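Local coordinates for substrate-binding protein (Synechococcus sp., PDB 6WPN), which probably binds an oligosaccharide or modified sugar in the periplasm, as a substrate-binding protein of a transport system, at residues Y182-E195 against G235-A249. Sequence-based numbering, arbitrary orientation.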
loop_
_atom_site.group_PDB
_atom_site.type_symbol
_atom_site.label_atom_id
_atom_site.label_comp_id
_atom_site.label_asym_id
_atom_site.label_seq_id
_atom_site.Cartn_x
_atom_site.Cartn_y
_atom_site.Cartn_z
ATOM N N TYR A 182 9.620 2.994 21.443
ATOM C CA TYR A 182 8.958 3.932 20.548
ATOM C C TYR A 182 7.524 3.504 20.266
ATOM O O TYR A 182 7.235 2.313 20.112
ATOM C CB TYR A 182 9.763 4.067 19.249
ATOM C CG TYR A 182 11.066 4.796 19.478
ATOM C CD1 TYR A 182 11.109 6.184 19.518
ATOM C CD2 TYR A 182 12.247 4.095 19.713
ATOM C CE1 TYR A 182 12.297 6.856 19.749
ATOM C CE2 TYR A 182 13.443 4.759 19.946
ATOM C CZ TYR A 182 13.457 6.139 19.963
ATOM O OH TYR A 182 14.631 6.817 20.195
ATOM N N GLY A 183 6.629 4.494 20.177
ATOM C CA GLY A 183 5.224 4.205 19.962
ATOM C C GLY A 183 4.875 3.843 18.535
ATOM O O GLY A 183 3.956 3.049 18.306
ATOM N N LEU A 184 5.568 4.427 17.560
ATOM C CA LEU A 184 5.277 4.157 16.156
ATOM C C LEU A 184 6.500 4.503 15.315
ATOM O O LEU A 184 7.481 5.067 15.806
ATOM C CB LEU A 184 4.043 4.934 15.681
ATOM C CG LEU A 184 4.216 6.432 15.442
ATOM C CD1 LEU A 184 3.050 6.968 14.624
ATOM C CD2 LEU A 184 4.349 7.195 16.766
ATOM N N PHE A 185 6.422 4.155 14.031
ATOM C CA PHE A 185 7.537 4.335 13.103
ATOM C C PHE A 185 6.940 4.632 11.736
ATOM O O PHE A 185 6.409 3.727 11.089
ATOM C CB PHE A 185 8.412 3.078 13.051
ATOM C CG PHE A 185 9.683 3.236 12.257
ATOM C CD1 PHE A 185 9.659 3.374 10.877
ATOM C CD2 PHE A 185 10.910 3.200 12.896
ATOM C CE1 PHE A 185 10.826 3.508 10.156
ATOM C CE2 PHE A 185 12.085 3.329 12.180
ATOM C CZ PHE A 185 12.046 3.485 10.807
ATOM N N VAL A 186 7.020 5.881 11.289
ATOM C CA VAL A 186 6.581 6.248 9.948
ATOM C C VAL A 186 7.777 6.844 9.219
ATOM O O VAL A 186 8.336 7.858 9.655
ATOM C CB VAL A 186 5.396 7.223 9.976
ATOM C CG1 VAL A 186 4.989 7.599 8.563
ATOM C CG2 VAL A 186 4.224 6.606 10.727
ATOM N N THR A 187 8.175 6.210 8.120
ATOM C CA THR A 187 9.376 6.616 7.415
ATOM C C THR A 187 9.138 7.898 6.622
ATOM O O THR A 187 8.035 8.162 6.131
ATOM C CB THR A 187 9.860 5.507 6.479
ATOM O OG1 THR A 187 11.118 5.884 5.906
ATOM C CG2 THR A 187 8.851 5.257 5.355
ATOM N N VAL A 188 10.190 8.704 6.514
ATOM C CA VAL A 188 10.184 9.909 5.699
ATOM C C VAL A 188 11.275 9.837 4.624
ATOM O O VAL A 188 11.704 10.852 4.083
ATOM C CB VAL A 188 10.289 11.167 6.591
ATOM C CG1 VAL A 188 11.642 11.266 7.253
ATOM C CG2 VAL A 188 9.946 12.448 5.835
ATOM N N VAL A 189 11.721 8.622 4.309
ATOM C CA VAL A 189 12.638 8.373 3.200
ATOM C C VAL A 189 11.835 8.604 1.924
ATOM O O VAL A 189 10.821 7.922 1.708
ATOM C CB VAL A 189 13.241 6.962 3.270
ATOM C CG1 VAL A 189 13.984 6.627 1.983
ATOM C CG2 VAL A 189 14.175 6.857 4.464
ATOM N N PRO A 190 12.254 9.541 1.062
ATOM C CA PRO A 190 11.357 10.036 -0.004
ATOM C C PRO A 190 10.597 8.987 -0.800
ATOM O O PRO A 190 9.366 9.070 -0.894
ATOM C CB PRO A 190 12.318 10.828 -0.898
ATOM C CG PRO A 190 13.347 11.343 0.044
ATOM C CD PRO A 190 13.534 10.268 1.090
ATOM N N ASP A 191 11.279 8.001 -1.374
ATOM C CA ASP A 191 10.575 7.033 -2.207
ATOM C C ASP A 191 10.482 5.665 -1.547
ATOM O O ASP A 191 10.774 4.640 -2.172
ATOM C CB ASP A 191 11.199 6.950 -3.597
ATOM C CG ASP A 191 10.670 8.036 -4.526
ATOM O OD1 ASP A 191 9.591 8.596 -4.221
ATOM O OD2 ASP A 191 11.315 8.323 -5.557
ATOM N N ASP A 192 10.078 5.648 -0.281
ATOM C CA ASP A 192 9.809 4.406 0.426
ATOM C C ASP A 192 8.304 4.342 0.648
ATOM O O ASP A 192 7.536 4.666 -0.263
ATOM C CB ASP A 192 10.584 4.340 1.746
ATOM C CG ASP A 192 10.847 2.912 2.208
ATOM O OD1 ASP A 192 9.907 2.251 2.708
ATOM O OD2 ASP A 192 12.000 2.447 2.059
ATOM N N SER A 193 7.869 3.931 1.831
ATOM C CA SER A 193 6.440 3.817 2.087
ATOM C C SER A 193 5.750 5.165 1.921
ATOM O O SER A 193 6.334 6.225 2.159
ATOM C CB SER A 193 6.192 3.286 3.496
ATOM O OG SER A 193 4.824 3.406 3.847
ATOM N N ALA A 194 4.492 5.116 1.491
ATOM C CA ALA A 194 3.675 6.309 1.330
ATOM C C ALA A 194 2.799 6.568 2.547
ATOM O O ALA A 194 1.903 7.417 2.484
ATOM C CB ALA A 194 2.810 6.195 0.073
ATOM N N GLU A 195 3.034 5.850 3.649
ATOM C CA GLU A 195 2.178 5.989 4.822
ATOM C C GLU A 195 2.178 7.420 5.333
ATOM O O GLU A 195 1.148 7.925 5.787
ATOM C CB GLU A 195 2.623 5.027 5.926
ATOM C CG GLU A 195 1.661 4.988 7.109
ATOM C CD GLU A 195 2.191 4.181 8.279
ATOM O OE1 GLU A 195 3.229 3.496 8.115
ATOM O OE2 GLU A 195 1.574 4.250 9.370
ATOM N N GLY A 235 11.896 13.771 20.476
ATOM C CA GLY A 235 12.427 12.461 20.802
ATOM C C GLY A 235 11.403 11.353 20.828
ATOM O O GLY A 235 11.680 10.275 21.362
ATOM N N LEU A 236 10.232 11.578 20.233
ATOM C CA LEU A 236 9.145 10.612 20.265
ATOM C C LEU A 236 9.203 9.612 19.126
ATOM O O LEU A 236 8.635 8.521 19.248
ATOM C CB LEU A 236 7.801 11.342 20.228
ATOM C CG LEU A 236 7.605 12.326 21.383
ATOM C CD1 LEU A 236 6.221 12.950 21.326
ATOM C CD2 LEU A 236 7.848 11.652 22.722
ATOM N N LEU A 237 9.852 9.960 18.033
ATOM C CA LEU A 237 10.024 9.034 16.931
ATOM C C LEU A 237 11.448 8.504 16.903
ATOM O O LEU A 237 12.378 9.197 17.325
ATOM C CB LEU A 237 9.712 9.710 15.598
ATOM C CG LEU A 237 8.246 10.078 15.414
ATOM C CD1 LEU A 237 8.038 10.710 14.047
ATOM C CD2 LEU A 237 7.384 8.834 15.584
ATOM N N PRO A 238 11.647 7.278 16.424
ATOM C CA PRO A 238 13.016 6.773 16.255
ATOM C C PRO A 238 13.805 7.697 15.340
ATOM O O PRO A 238 13.275 8.231 14.363
ATOM C CB PRO A 238 12.813 5.391 15.623
ATOM C CG PRO A 238 11.400 5.008 15.969
ATOM C CD PRO A 238 10.631 6.301 15.992
ATOM N N ARG A 239 15.077 7.907 15.674
ATOM C CA ARG A 239 15.865 8.857 14.901
ATOM C C ARG A 239 16.044 8.406 13.458
ATOM O O ARG A 239 16.210 9.244 12.566
ATOM C CB ARG A 239 17.231 9.074 15.546
ATOM C CG ARG A 239 17.216 9.919 16.795
ATOM C CD ARG A 239 18.628 10.026 17.328
ATOM N NE ARG A 239 18.728 10.837 18.535
ATOM C CZ ARG A 239 19.822 10.911 19.287
ATOM N NH1 ARG A 239 19.835 11.677 20.370
ATOM N NH2 ARG A 239 20.901 10.212 18.957
ATOM N N GLU A 240 15.968 7.102 13.197
ATOM C CA GLU A 240 16.243 6.584 11.867
ATOM C C GLU A 240 15.023 6.600 10.958
ATOM O O GLU A 240 15.076 6.013 9.872
ATOM C CB GLU A 240 16.812 5.162 11.949
ATOM C CG GLU A 240 15.877 4.121 12.564
ATOM C CD GLU A 240 16.145 3.878 14.043
ATOM O OE1 GLU A 240 16.604 4.815 14.734
ATOM O OE2 GLU A 240 15.908 2.738 14.509
ATOM N N VAL A 241 13.934 7.266 11.357
ATOM C CA VAL A 241 12.825 7.420 10.425
ATOM C C VAL A 241 13.219 8.319 9.262
ATOM O O VAL A 241 12.655 8.190 8.170
ATOM C CB VAL A 241 11.560 7.971 11.114
ATOM C CG1 VAL A 241 11.025 6.984 12.153
ATOM C CG2 VAL A 241 11.836 9.316 11.742
ATOM N N VAL A 242 14.203 9.205 9.456
ATOM C CA VAL A 242 14.665 10.069 8.373
ATOM C C VAL A 242 15.616 9.362 7.426
ATOM O O VAL A 242 15.978 9.930 6.389
ATOM C CB VAL A 242 15.351 11.345 8.898
ATOM C CG1 VAL A 242 14.372 12.181 9.724
ATOM C CG2 VAL A 242 16.595 10.995 9.705
ATOM N N SER A 243 16.043 8.144 7.750
ATOM C CA SER A 243 17.037 7.474 6.933
ATOM C C SER A 243 16.726 6.017 6.612
ATOM O O SER A 243 17.388 5.454 5.733
ATOM C CB SER A 243 18.415 7.557 7.602
ATOM O OG SER A 243 18.424 6.831 8.808
ATOM N N GLN A 244 15.752 5.393 7.271
ATOM C CA GLN A 244 15.429 3.990 7.045
ATOM C C GLN A 244 13.925 3.829 6.866
ATOM O O GLN A 244 13.132 4.617 7.392
ATOM C CB GLN A 244 15.926 3.103 8.210
ATOM C CG GLN A 244 17.447 2.980 8.284
ATOM C CD GLN A 244 17.929 2.126 9.442
ATOM O OE1 GLN A 244 17.433 2.236 10.563
ATOM N NE2 GLN A 244 18.902 1.274 9.176
ATOM N N GLY A 245 13.540 2.798 6.119
ATOM C CA GLY A 245 12.158 2.561 5.769
ATOM C C GLY A 245 11.478 1.554 6.673
ATOM O O GLY A 245 11.932 1.269 7.787
ATOM N N GLN A 246 10.385 0.979 6.164
ATOM C CA GLN A 246 9.531 0.117 6.974
ATOM C C GLN A 246 10.194 -1.208 7.323
ATOM O O GLN A 246 9.732 -1.893 8.242
ATOM C CB GLN A 246 8.210 -0.136 6.247
ATOM C CG GLN A 246 7.303 1.080 6.188
ATOM C CD GLN A 246 6.954 1.618 7.565
ATOM O OE1 GLN A 246 6.617 0.855 8.476
ATOM N NE2 GLN A 246 7.049 2.938 7.728
ATOM N N ARG A 247 11.256 -1.593 6.615
ATOM C CA ARG A 247 12.002 -2.782 7.008
ATOM C C ARG A 247 12.641 -2.601 8.378
ATOM O O ARG A 247 12.764 -3.564 9.142
ATOM C CB ARG A 247 13.070 -3.098 5.962
ATOM C CG ARG A 247 12.506 -3.507 4.612
ATOM C CD ARG A 247 13.616 -3.832 3.627
ATOM N NE ARG A 247 13.100 -4.173 2.301
ATOM C CZ ARG A 247 13.869 -4.437 1.247
ATOM N NH1 ARG A 247 15.191 -4.397 1.363
ATOM N NH2 ARG A 247 13.319 -4.736 0.076
ATOM N N ARG A 248 13.053 -1.373 8.705
ATOM C CA ARG A 248 13.556 -1.088 10.044
ATOM C C ARG A 248 12.433 -1.138 11.075
ATOM O O ARG A 248 12.637 -1.615 12.199
ATOM C CB ARG A 248 14.256 0.270 10.058
ATOM C CG ARG A 248 14.673 0.759 11.432
ATOM C CD ARG A 248 15.646 -0.192 12.090
ATOM N NE ARG A 248 16.107 0.330 13.370
ATOM C CZ ARG A 248 16.942 -0.310 14.181
ATOM N NH1 ARG A 248 17.409 -1.506 13.852
ATOM N NH2 ARG A 248 17.314 0.251 15.321
ATOM N N ALA A 249 11.242 -0.644 10.715
ATOM C CA ALA A 249 10.101 -0.759 11.619
ATOM C C ALA A 249 9.795 -2.217 11.909
ATOM O O ALA A 249 9.565 -2.598 13.065
ATOM C CB ALA A 249 8.875 -0.076 11.017
#
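Two connecting segments of this solute-binding protein pack side by side here: 182-195, the link between helices 168-179 and 195-202, and a second one, segment 235-249, which runs from the end of helix 219-233 into helix 246-254. F185 and T187 of the first segment insert against the second. The F185 ring, with CG anti to the backbone N (chi1 -172°), lies between V241 and the start of helix 246-254. V241 CG1 sits almost squarely over one face, 3.7 Å from the ring centroid, a CH-pi contact; the backbone of A249 lies over the opposite face, and A249 CB approaches F185 CD1 to 3.5 Å. E240 CG meets the rim in plane, and R248 CG adds an aliphatic contact at F185 CE2. R248 in turn holds E240 side-on, NE and NH2 both on OE2, while its NH1 pairs with E251. P238 CG touches F185 CD2 at 3.6 Å and also lies over a face of the Y182 ring, 3.9 Å from that centroid, wedging between the two aromatics. Beyond the ring, T187 OG1 donates to Q244 O (2.8 Å) from above the carbonyl plane and accepts from V189 N, closing an ST turn. V188 N makes a nearly straight bond to V241 O (3.0 Å, 173°). Were F185 cut back to an alanine, V241 CG1 and A249 CB would probably lose the ring between them, and a gap would open against the first turn of helix 246-254. The contact thus combines apolar packing on both faces of one ring with two hydrogen bonds that satisfy the Q244 and V241 carbonyls.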